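PDB 2XR1: cleavage and polyadenylation specificity factor 100 KD subunit from Methanosarcina mazei, which probably terminates transcription by cutting nascent RNA where it leaves RNA polymerase, with two zinc ions serving its nuclease activity. Local coordinates for residues T317-A320 against P321-L325; Q540-T544 against I545-I549. One frame throughout, in Å; residues are numbered along the deposited sequence.

Contact 1 (T317-A320 against P321-L325); sequences TDIA and PDIKL
T317 and L325 bond to each other twice through their backbones, the opening rung of an antiparallel pairing that turns back at P321 and D322. L325 N reaches T317 O at 2.8 Å along a nearly straight N-H (171°), while the return bond from T317 N to L325 O, at 2.9 Å, is more bent. Nearer the turn the ladder becomes irregular. I323 O takes I319 N at 3.1 Å; the remaining backbone links toward the turn, from A320 N to I323 O and from I323 N to A320 O, are weak.

The packed side carries T317, I319, A320, I323 and L325. I319 sets CG1 between its backbone N and carbonyl carbon (chi1 60°) and extends from there, sending CD1 across L325 CB at 3.9 Å while CG1 lies 4.1 Å from I323 CG2. The I319 side chain thus runs at a slant over those of I323 and L325, and F341 of the next strand and I242 of the facing sheet close over them.

The other side is looser and polar. D318 and K324, a non-hydrogen-bonded pair, run side by side in the same direction, both partly exposed. The aliphatic part of K324 follows the carboxylate, with CG 3.2 Å from D318 OD1, and a bend at its last torsion (chi4 46°) brings NZ to 3.3 Å from the same oxygen in a salt bridge. At the turn, the D322 carboxylate is held by T204 and S207. The whole is a beta hairpin with a greasy inner face and a charged outer one, forming the edge of a mixed sheet in the metallo-beta-lactamase fold.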
# COMPACT_ATOMS: atom_id res chain seq x y z
N THR B 317 8.17 5.61 -24.87
CA THR B 317 8.83 4.34 -24.65
C THR B 317 7.91 3.40 -23.88
O THR B 317 7.50 3.71 -22.76
CB THR B 317 10.12 4.60 -23.83
OG1 THR B 317 10.91 5.56 -24.54
CG2 THR B 317 10.95 3.36 -23.60
N ASP B 318 7.52 2.29 -24.52
CA ASP B 318 6.77 1.24 -23.85
C ASP B 318 7.70 0.64 -22.79
O ASP B 318 8.71 0.05 -23.14
CB ASP B 318 6.33 0.14 -24.81
CG ASP B 318 5.53 0.66 -26.00
OD1 ASP B 318 4.57 1.42 -25.75
OD2 ASP B 318 5.81 0.29 -27.19
N ILE B 319 7.38 0.83 -21.50
CA ILE B 319 8.13 0.20 -20.43
C ILE B 319 7.40 -0.97 -19.77
O ILE B 319 7.95 -1.64 -18.90
CB ILE B 319 8.58 1.20 -19.36
CG1 ILE B 319 7.38 1.90 -18.71
CG2 ILE B 319 9.58 2.14 -19.99
CD1 ILE B 319 7.76 2.86 -17.58
N ALA B 320 6.16 -1.21 -20.19
CA ALA B 320 5.31 -2.23 -19.63
C ALA B 320 4.12 -2.45 -20.56
O ALA B 320 3.88 -1.69 -21.48
CB ALA B 320 4.87 -1.85 -18.24
N PRO B 321 3.38 -3.53 -20.35
CA PRO B 321 2.31 -3.80 -21.30
C PRO B 321 1.26 -2.68 -21.36
O PRO B 321 0.51 -2.60 -22.31
CB PRO B 321 1.67 -5.08 -20.76
CG PRO B 321 2.70 -5.70 -19.88
CD PRO B 321 3.55 -4.61 -19.36
N ASP B 322 1.20 -1.83 -20.35
CA ASP B 322 0.17 -0.81 -20.31
C ASP B 322 0.70 0.53 -19.88
O ASP B 322 -0.07 1.38 -19.47
CB ASP B 322 -0.97 -1.24 -19.39
CG ASP B 322 -0.52 -1.51 -17.91
OD1 ASP B 322 0.70 -1.59 -17.58
OD2 ASP B 322 -1.43 -1.64 -17.07
N ILE B 323 2.01 0.74 -19.97
CA ILE B 323 2.59 2.01 -19.57
C ILE B 323 3.60 2.50 -20.57
O ILE B 323 4.50 1.75 -20.93
CB ILE B 323 3.23 1.93 -18.18
CG1 ILE B 323 2.24 1.39 -17.16
CG2 ILE B 323 3.70 3.32 -17.74
CD1 ILE B 323 2.80 1.33 -15.80
N LYS B 324 3.42 3.73 -21.04
CA LYS B 324 4.38 4.40 -21.90
C LYS B 324 4.96 5.56 -21.16
O LYS B 324 4.23 6.34 -20.57
CB LYS B 324 3.70 4.93 -23.15
CG LYS B 324 3.42 3.89 -24.16
CD LYS B 324 2.88 4.51 -25.41
CE LYS B 324 2.33 3.44 -26.40
NZ LYS B 324 1.45 2.44 -25.69
N LEU B 325 6.27 5.70 -21.22
CA LEU B 325 7.01 6.75 -20.51
C LEU B 325 7.65 7.71 -21.50
O LEU B 325 8.16 7.28 -22.55
CB LEU B 325 8.13 6.12 -19.68
CG LEU B 325 9.21 7.08 -19.14
CD1 LEU B 325 8.62 8.07 -18.12
CD2 LEU B 325 10.41 6.32 -18.53

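Contact 2 (Q540-T544 against I545-I549); sequences QADGT and IGRRI
T544 and R547 meet at the start of a helix, where T544 is the N-cap residue and its hydroxyl makes the capping bond. Among the hydrogen bonds, OG1 accepts from R547 N at 3.2 Å with a somewhat bent N-H (149°) and donates to A541 O at 2.6 Å, in the carbonyl plane. A chi1 of 57° lodges that oxygen between the backbone N and carbonyl carbon of T544, within range of both partners. A541 O also takes T544 N, closing a type II beta turn whose third residue, G543, has the positive phi this turn requires. The first helical bond runs from R548 N to T544 O at 3.0 Å.

Packing contacts come from Q540 and the aliphatic part of R547. Q540 lays CB 3.5 Å from R547 N, and its bent chain carries OE1 to 3.4 Å from G546 CA, an approach made possible by the bare glycine; its NE2 is bound to G538 O. R547 CB rests against A541 O, and its CD passes 3.5 Å from Q540 O.

Charge is handled through water. D542 OD1 lies near the plane of the R547 guanidinium at its edge, 4.4 Å from NE, beyond salt-bridge range; one water donates to that carboxylate oxygen and accepts weakly from NE.

Away from this cap, N515 OD1 accepts from I545 N, and R548 makes a cation-pi contact with W553. One threonine hydroxyl, donor to the turn and acceptor from the helix, thus ties both together, so the loop whose A541 side chain lies about 8 Å from that of the zinc ligand H607 is fixed to the helix start.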
# COMPACT_ATOMS: atom_id res chain seq x y z
N GLN B 540 19.66 24.37 2.66
CA GLN B 540 20.30 23.33 3.47
C GLN B 540 19.17 22.64 4.21
O GLN B 540 18.40 23.28 4.88
CB GLN B 540 21.24 23.96 4.48
CG GLN B 540 22.19 25.01 3.92
CD GLN B 540 23.31 24.41 3.15
OE1 GLN B 540 23.98 23.50 3.62
NE2 GLN B 540 23.51 24.90 1.93
N ALA B 541 19.08 21.32 4.08
CA ALA B 541 17.95 20.57 4.61
C ALA B 541 18.05 20.41 6.13
O ALA B 541 19.14 20.51 6.68
CB ALA B 541 17.89 19.22 3.97
N ASP B 542 16.91 20.18 6.77
CA ASP B 542 16.85 19.76 8.16
C ASP B 542 17.90 18.71 8.49
O ASP B 542 18.09 17.76 7.73
CB ASP B 542 15.50 19.12 8.45
CG ASP B 542 14.33 20.12 8.51
OD1 ASP B 542 14.57 21.36 8.49
OD2 ASP B 542 13.17 19.65 8.58
N GLY B 543 18.57 18.87 9.63
CA GLY B 543 19.48 17.85 10.15
C GLY B 543 20.88 17.93 9.59
O GLY B 543 21.76 17.18 10.00
N THR B 544 21.12 18.81 8.64
CA THR B 544 22.45 18.92 8.07
C THR B 544 23.33 19.88 8.86
O THR B 544 22.84 20.79 9.51
CB THR B 544 22.44 19.35 6.56
OG1 THR B 544 21.76 20.59 6.38
CG2 THR B 544 21.78 18.29 5.72
N ILE B 545 24.63 19.65 8.78
CA ILE B 545 25.60 20.55 9.39
C ILE B 545 25.38 21.93 8.80
O ILE B 545 25.25 22.88 9.54
CB ILE B 545 27.06 20.05 9.15
CG1 ILE B 545 27.33 18.80 9.99
CG2 ILE B 545 28.06 21.15 9.45
CD1 ILE B 545 27.06 18.98 11.47
N GLY B 546 25.30 22.02 7.48
CA GLY B 546 25.10 23.32 6.85
C GLY B 546 23.89 24.07 7.38
O GLY B 546 23.92 25.27 7.64
N ARG B 547 22.80 23.35 7.56
CA ARG B 547 21.61 23.96 8.10
C ARG B 547 21.86 24.50 9.50
O ARG B 547 21.44 25.61 9.83
CB ARG B 547 20.48 22.94 8.13
CG ARG B 547 19.18 23.46 8.77
CD ARG B 547 18.73 24.73 8.10
NE ARG B 547 17.29 24.83 8.23
CZ ARG B 547 16.61 25.97 8.31
NH1 ARG B 547 17.24 27.15 8.24
NH2 ARG B 547 15.27 25.92 8.46
N ARG B 548 22.51 23.70 10.33
CA ARG B 548 22.84 24.09 11.67
C ARG B 548 23.70 25.37 11.69
O ARG B 548 23.40 26.31 12.44
CB ARG B 548 23.48 22.89 12.40
CG ARG B 548 24.32 23.21 13.59
CD ARG B 548 23.87 22.45 14.79
NE ARG B 548 24.18 21.02 14.76
CZ ARG B 548 24.06 20.22 15.83
NH1 ARG B 548 23.62 20.70 17.00
NH2 ARG B 548 24.37 18.93 15.73
N ILE B 549 24.72 25.46 10.86
CA ILE B 549 25.49 26.70 10.79
C ILE B 549 24.62 27.90 10.41
O ILE B 549 24.64 28.94 11.07
CB ILE B 549 26.61 26.62 9.78
CG1 ILE B 549 27.66 25.62 10.26
CG2 ILE B 549 27.22 27.98 9.60
CD1 ILE B 549 28.73 25.29 9.25
O HOH W 1 15.73 23.29 9.96

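Along the chain the two contacts come in series, the hairpin of 317-325 closing long before the turn and cap of 540-549 begin. Their centres are 40 Å apart, their nearest atoms about 26 Å, and they lie on opposite sides of the chain's centre without touching. Contact 1 forms one edge of a seven-stranded mixed sheet in the metallo-beta-lactamase part; strand 323-329 then leads to the zinc ligand H332. Contact 2 belongs to the beta-CASP part, in the loop between strand 533-536 of its parallel sheet and helix 545-550. Contact 1 is thus edge-of-sheet packing away from the metal site, whereas contact 2 approaches the two-zinc site from the beta-CASP side.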